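Local coordinates for protein NUDIX hydrolase (Jonesia denitrificans, PDB 4KTB) that is of unknown function but, as a Nudix-clan protein, possibly acts as an asymmetric diadenosine tetraphosphate (Ap4A) hydrolase, at residues A[37-43]-A[130-136]; A[57-63]-A[152-158]. One frame throughout, in Å; residues are numbered along the deposited sequence.

Interaction 1 (A[37-43]-A[130-136]); sequences LPLVYVD and RHHAVSL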
# COMPACT_ATOMS: atom_id res chain seq x y z
N LEU A 37 -21.64 17.61 -4.20
CA LEU A 37 -20.75 16.49 -4.53
C LEU A 37 -19.45 16.57 -3.75
O LEU A 37 -19.05 17.65 -3.33
CB LEU A 37 -20.38 16.53 -6.01
CG LEU A 37 -21.49 16.74 -7.04
CD1 LEU A 37 -20.87 17.21 -8.35
CD2 LEU A 37 -22.25 15.45 -7.24
N PRO A 38 -18.79 15.42 -3.56
CA PRO A 38 -17.48 15.45 -2.89
C PRO A 38 -16.43 15.90 -3.88
O PRO A 38 -16.56 15.65 -5.08
CB PRO A 38 -17.24 13.98 -2.50
CG PRO A 38 -18.05 13.19 -3.47
CD PRO A 38 -19.25 14.04 -3.81
N LEU A 39 -15.42 16.59 -3.38
CA LEU A 39 -14.37 17.14 -4.22
C LEU A 39 -13.15 16.27 -4.10
O LEU A 39 -12.84 15.78 -3.02
CB LEU A 39 -14.03 18.56 -3.78
CG LEU A 39 -15.24 19.46 -3.73
CD1 LEU A 39 -14.94 20.81 -3.08
CD2 LEU A 39 -15.74 19.63 -5.15
N VAL A 40 -12.44 16.09 -5.22
CA VAL A 40 -11.17 15.36 -5.22
C VAL A 40 -10.03 16.27 -4.79
O VAL A 40 -9.78 17.31 -5.41
CB VAL A 40 -10.85 14.76 -6.58
CG1 VAL A 40 -9.57 13.96 -6.50
CG2 VAL A 40 -11.98 13.86 -7.04
N TYR A 41 -9.36 15.87 -3.72
CA TYR A 41 -8.28 16.64 -3.12
C TYR A 41 -7.02 15.81 -3.07
O TYR A 41 -7.06 14.61 -3.23
CB TYR A 41 -8.67 17.02 -1.69
CG TYR A 41 -9.24 18.40 -1.62
CD1 TYR A 41 -10.33 18.75 -2.38
CD2 TYR A 41 -8.65 19.37 -0.83
CE1 TYR A 41 -10.84 20.03 -2.33
CE2 TYR A 41 -9.15 20.65 -0.77
CZ TYR A 41 -10.25 20.97 -1.52
OH TYR A 41 -10.75 22.24 -1.47
N VAL A 42 -5.89 16.48 -2.85
CA VAL A 42 -4.66 15.80 -2.44
C VAL A 42 -4.10 16.42 -1.17
O VAL A 42 -4.30 17.61 -0.91
CB VAL A 42 -3.54 15.84 -3.53
CG1 VAL A 42 -3.86 14.92 -4.72
CG2 VAL A 42 -3.27 17.27 -3.99
N ASP A 43 -3.42 15.60 -0.38
CA ASP A 43 -2.60 16.08 0.71
C ASP A 43 -1.20 15.55 0.47
O ASP A 43 -1.03 14.38 0.10
CB ASP A 43 -3.10 15.58 2.07
CG ASP A 43 -4.33 16.33 2.55
OD1 ASP A 43 -4.17 17.42 3.12
OD2 ASP A 43 -5.45 15.82 2.38
N ARG A 130 -16.26 23.86 4.58
CA ARG A 130 -16.73 24.34 3.28
C ARG A 130 -17.21 23.21 2.40
O ARG A 130 -18.07 23.40 1.54
CB ARG A 130 -15.61 25.08 2.52
CG ARG A 130 -14.65 25.88 3.36
CD ARG A 130 -13.34 26.10 2.62
NE ARG A 130 -12.40 24.99 2.78
CZ ARG A 130 -11.27 24.85 2.08
NH1 ARG A 130 -10.94 25.76 1.17
NH2 ARG A 130 -10.47 23.81 2.29
N HIS A 131 -16.66 22.03 2.60
CA HIS A 131 -16.88 20.99 1.63
C HIS A 131 -16.79 19.58 2.17
O HIS A 131 -16.40 19.36 3.32
CB HIS A 131 -15.89 21.15 0.46
CG HIS A 131 -14.45 21.16 0.88
ND1 HIS A 131 -13.59 22.19 0.56
CD2 HIS A 131 -13.70 20.25 1.55
CE1 HIS A 131 -12.38 21.92 1.02
NE2 HIS A 131 -12.42 20.75 1.63
N HIS A 132 -17.20 18.64 1.33
CA HIS A 132 -16.87 17.25 1.50
C HIS A 132 -15.72 17.02 0.54
O HIS A 132 -15.92 17.06 -0.68
CB HIS A 132 -18.06 16.37 1.13
CG HIS A 132 -17.78 14.88 1.15
ND1 HIS A 132 -18.72 13.96 0.82
CD2 HIS A 132 -16.66 14.20 1.50
CE1 HIS A 132 -18.20 12.74 0.93
NE2 HIS A 132 -16.96 12.86 1.34
N ALA A 133 -14.53 16.79 1.09
CA ALA A 133 -13.36 16.49 0.29
C ALA A 133 -12.87 15.08 0.58
O ALA A 133 -12.71 14.67 1.73
CB ALA A 133 -12.25 17.50 0.50
N VAL A 134 -12.63 14.34 -0.49
CA VAL A 134 -12.02 13.03 -0.41
C VAL A 134 -10.59 13.19 -0.90
O VAL A 134 -10.35 13.46 -2.07
CB VAL A 134 -12.78 12.02 -1.28
CG1 VAL A 134 -12.11 10.64 -1.24
CG2 VAL A 134 -14.22 11.91 -0.82
N SER A 135 -9.64 13.03 0.01
CA SER A 135 -8.27 13.38 -0.30
C SER A 135 -7.30 12.21 -0.34
O SER A 135 -7.22 11.43 0.61
CB SER A 135 -7.74 14.41 0.69
OG SER A 135 -6.52 14.94 0.23
N LEU A 136 -6.55 12.11 -1.44
CA LEU A 136 -5.49 11.11 -1.58
C LEU A 136 -4.20 11.67 -0.99
O LEU A 136 -3.65 12.66 -1.49
CB LEU A 136 -5.26 10.77 -3.04
CG LEU A 136 -6.47 10.15 -3.73
CD1 LEU A 136 -6.23 9.99 -5.22
CD2 LEU A 136 -6.77 8.81 -3.13
O HOH W 1 -18.05 18.88 -1.24
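Strands 39-43 and 133-136 run parallel, their axes 4.3 Å apart at closest and inclined at 39°. Leu-39 N gives to His-132 O (2.8 Å) and Val-134 N to Leu-39 O (2.9 Å). Tyr-41 repeats this with Val-134 O and Leu-136 N, and Asp-43 N reaches Leu-136 O at 3.2 Å. A water joins Leu-37 O to His-132 N. Pro-38 CB lies over the His-132 ring in a CH-pi contact, 3.7 Å from its centroid. The ND1 of that histidine bonds to the backbone of His-82 of the second subunit. The parallel pair thus reaches a subunit interface, within a mixed sheet consistent with the Nudix fold. Leu-39, Tyr-41, Ala-133 and Ser-135 share one face of the sheet, where Ala-133 CB sits over the Tyr-41 ring. On the other face, Val-42 meets helix 85-97. Ser-135 OG donates to Asp-43 OD2 at 2.6 Å. Tyr-117 OH bonds to the same oxygen, so the buried carboxylate of Asp-43 has hydroxyl partners within the sheet.

Interaction 2 (A[57-63]-A[152-158]); sequences QVGLLLR and NLELTWL. With EDO (1,2-ethanediol), chain P.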
# COMPACT_ATOMS: atom_id res chain seq x y z
N GLN A 57 12.90 14.90 8.90
CA GLN A 57 11.98 15.97 9.31
C GLN A 57 10.71 16.06 8.46
O GLN A 57 10.67 15.55 7.34
CB GLN A 57 12.67 17.34 9.31
CG GLN A 57 13.64 17.56 10.45
CD GLN A 57 14.26 18.94 10.36
OE1 GLN A 57 14.68 19.38 9.29
NE2 GLN A 57 14.28 19.64 11.48
N VAL A 58 9.69 16.71 9.00
CA VAL A 58 8.46 17.00 8.26
C VAL A 58 8.32 18.51 8.15
O VAL A 58 8.70 19.24 9.06
CB VAL A 58 7.21 16.47 9.00
CG1 VAL A 58 5.93 16.81 8.24
CG2 VAL A 58 7.30 14.98 9.18
N GLY A 59 7.77 18.98 7.03
CA GLY A 59 7.61 20.41 6.83
C GLY A 59 6.19 20.89 7.06
O GLY A 59 5.30 20.56 6.29
N LEU A 60 5.98 21.68 8.11
CA LEU A 60 4.67 22.28 8.38
C LEU A 60 4.68 23.76 8.02
O LEU A 60 5.59 24.50 8.40
CB LEU A 60 4.29 22.14 9.86
CG LEU A 60 4.20 20.73 10.44
CD1 LEU A 60 3.64 20.75 11.84
CD2 LEU A 60 3.33 19.87 9.53
N LEU A 61 3.66 24.19 7.30
CA LEU A 61 3.50 25.59 6.94
C LEU A 61 2.81 26.28 8.09
O LEU A 61 1.95 25.68 8.74
CB LEU A 61 2.64 25.71 5.69
CG LEU A 61 3.22 25.01 4.46
CD1 LEU A 61 2.20 24.91 3.36
CD2 LEU A 61 4.41 25.81 3.99
N LEU A 62 3.16 27.52 8.37
CA LEU A 62 2.42 28.30 9.34
C LEU A 62 1.57 29.34 8.61
O LEU A 62 2.05 29.99 7.68
CB LEU A 62 3.36 28.99 10.31
CG LEU A 62 2.69 29.88 11.36
CD1 LEU A 62 2.33 29.08 12.62
CD2 LEU A 62 3.57 31.08 11.70
N ARG A 63 0.32 29.50 9.03
CA ARG A 63 -0.53 30.54 8.46
C ARG A 63 -1.68 30.94 9.36
O ARG A 63 -1.84 30.42 10.46
CB ARG A 63 -1.04 30.17 7.05
CG ARG A 63 -1.97 28.96 6.94
CD ARG A 63 -2.54 28.92 5.51
NE ARG A 63 -3.06 27.62 5.11
CZ ARG A 63 -2.69 26.95 4.02
NH1 ARG A 63 -1.78 27.46 3.20
NH2 ARG A 63 -3.22 25.77 3.74
N ASN A 152 1.22 31.53 3.09
CA ASN A 152 2.03 30.83 4.07
C ASN A 152 3.05 31.73 4.77
O ASN A 152 3.99 32.21 4.15
CB ASN A 152 2.74 29.65 3.44
CG ASN A 152 1.79 28.59 3.00
OD1 ASN A 152 0.91 28.20 3.75
ND2 ASN A 152 1.92 28.12 1.76
N LEU A 153 2.85 31.94 6.06
CA LEU A 153 3.70 32.83 6.84
C LEU A 153 5.09 32.26 7.07
O LEU A 153 6.07 33.00 7.12
CB LEU A 153 3.01 33.16 8.16
CG LEU A 153 1.75 34.00 7.94
CD1 LEU A 153 0.89 34.05 9.19
CD2 LEU A 153 2.12 35.43 7.51
N GLU A 154 5.18 30.95 7.20
CA GLU A 154 6.45 30.33 7.56
C GLU A 154 6.42 28.85 7.19
O GLU A 154 5.36 28.30 6.94
CB GLU A 154 6.68 30.49 9.06
CG GLU A 154 8.14 30.38 9.49
CD GLU A 154 8.88 31.71 9.47
OE1 GLU A 154 9.39 32.12 10.53
OE2 GLU A 154 8.98 32.34 8.39
N LEU A 155 7.59 28.23 7.14
CA LEU A 155 7.70 26.79 6.93
C LEU A 155 8.52 26.20 8.07
O LEU A 155 9.63 26.66 8.34
CB LEU A 155 8.38 26.50 5.60
CG LEU A 155 8.74 25.04 5.37
CD1 LEU A 155 7.49 24.21 5.25
CD2 LEU A 155 9.59 24.91 4.12
N THR A 156 7.99 25.19 8.74
CA THR A 156 8.66 24.65 9.92
C THR A 156 9.12 23.21 9.70
O THR A 156 8.31 22.34 9.40
CB THR A 156 7.78 24.71 11.17
OG1 THR A 156 7.08 25.96 11.22
CG2 THR A 156 8.63 24.56 12.42
N TRP A 157 10.42 22.97 9.86
CA TRP A 157 10.93 21.62 9.77
C TRP A 157 11.12 21.06 11.16
O TRP A 157 11.88 21.60 11.96
CB TRP A 157 12.25 21.60 9.01
CG TRP A 157 12.08 21.94 7.56
CD1 TRP A 157 12.34 23.13 6.96
CD2 TRP A 157 11.59 21.06 6.54
NE1 TRP A 157 12.05 23.05 5.61
CE2 TRP A 157 11.59 21.79 5.33
CE3 TRP A 157 11.16 19.74 6.52
CZ2 TRP A 157 11.17 21.23 4.12
CZ3 TRP A 157 10.74 19.19 5.33
CH2 TRP A 157 10.75 19.93 4.14
N LEU A 158 10.41 19.98 11.45
CA LEU A 158 10.40 19.41 12.78
C LEU A 158 10.75 17.93 12.72
O LEU A 158 10.40 17.26 11.75
CB LEU A 158 9.01 19.54 13.36
CG LEU A 158 8.42 20.94 13.34
CD1 LEU A 158 6.92 20.83 13.19
CD2 LEU A 158 8.79 21.66 14.62
C1 EDO P . 14.83 24.05 9.19
O1 EDO P . 15.93 23.89 8.28
C2 EDO P . 15.26 23.62 10.59
O2 EDO P . 15.73 22.27 10.57
O HOH W 2 4.70 25.87 10.82
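Trp-157 lays the face of its six-membered ring over Gly-59, with Gly-59 CA 3.9 Å from the ring centroid in a CH-pi contact. A CB on Gly-59 would come too close to the indole. The two residues form a non-hydrogen-bonded pair of an antiparallel ladder. Val-58 with Leu-158 and Leu-60 with Thr-156 are hydrogen-bonded pairs; Thr-156 N to Leu-60 O is very short at 2.5 Å. At Leu-62 the ladder ends in a classic beta bulge. Leu-62 O takes a bond from Leu-153 N at 2.7 Å and a weak one from Glu-154 N at 3.3 Å. Leucines pack on both faces: Leu-60 CD1 meets Leu-158 CD1 at 3.5 Å, and Leu-61 CD2 meets Leu-155 CD1 at 3.7 Å. A 1,2-ethanediol, probably from the crystallisation liquor, accepts a bond from Gln-57 NE2 to its O2 (3.1 Å). Arg-48 bonds to Gln-57 OE1 and makes a cation-pi contact with Trp-157. Strand 55-64 lies between strands 39-49 and 154-158 at the Gln-57 end, and pairs with strand 70-73 further on. Leu-61 and Leu-155 pack against helix 85-97, while Leu-60 and Leu-158 pack against helix 166-170.

How the interactions relate
Interactions 1 and 2 belong to one mixed sheet, on opposite sides of the chain's centre. Their centres are 22 Å apart, and their nearest atoms about 8 Å. Strands 39-49 and 55-64 follow each other in the chain and pair in the sheet. Strands 133-141 and 154-158 come later, also in succession. The segments therefore alternate: each early strand pairs with a late one, so early and late parts of the chain are tied into one sheet. Helix 85-97 packs against residues of both contacts. The 37-43/130-136 contact reaches the second subunit, whereas no other chain of the assembly touches 57-63/152-158. A mixed sheet flanked by helices is consistent with the Nudix fold.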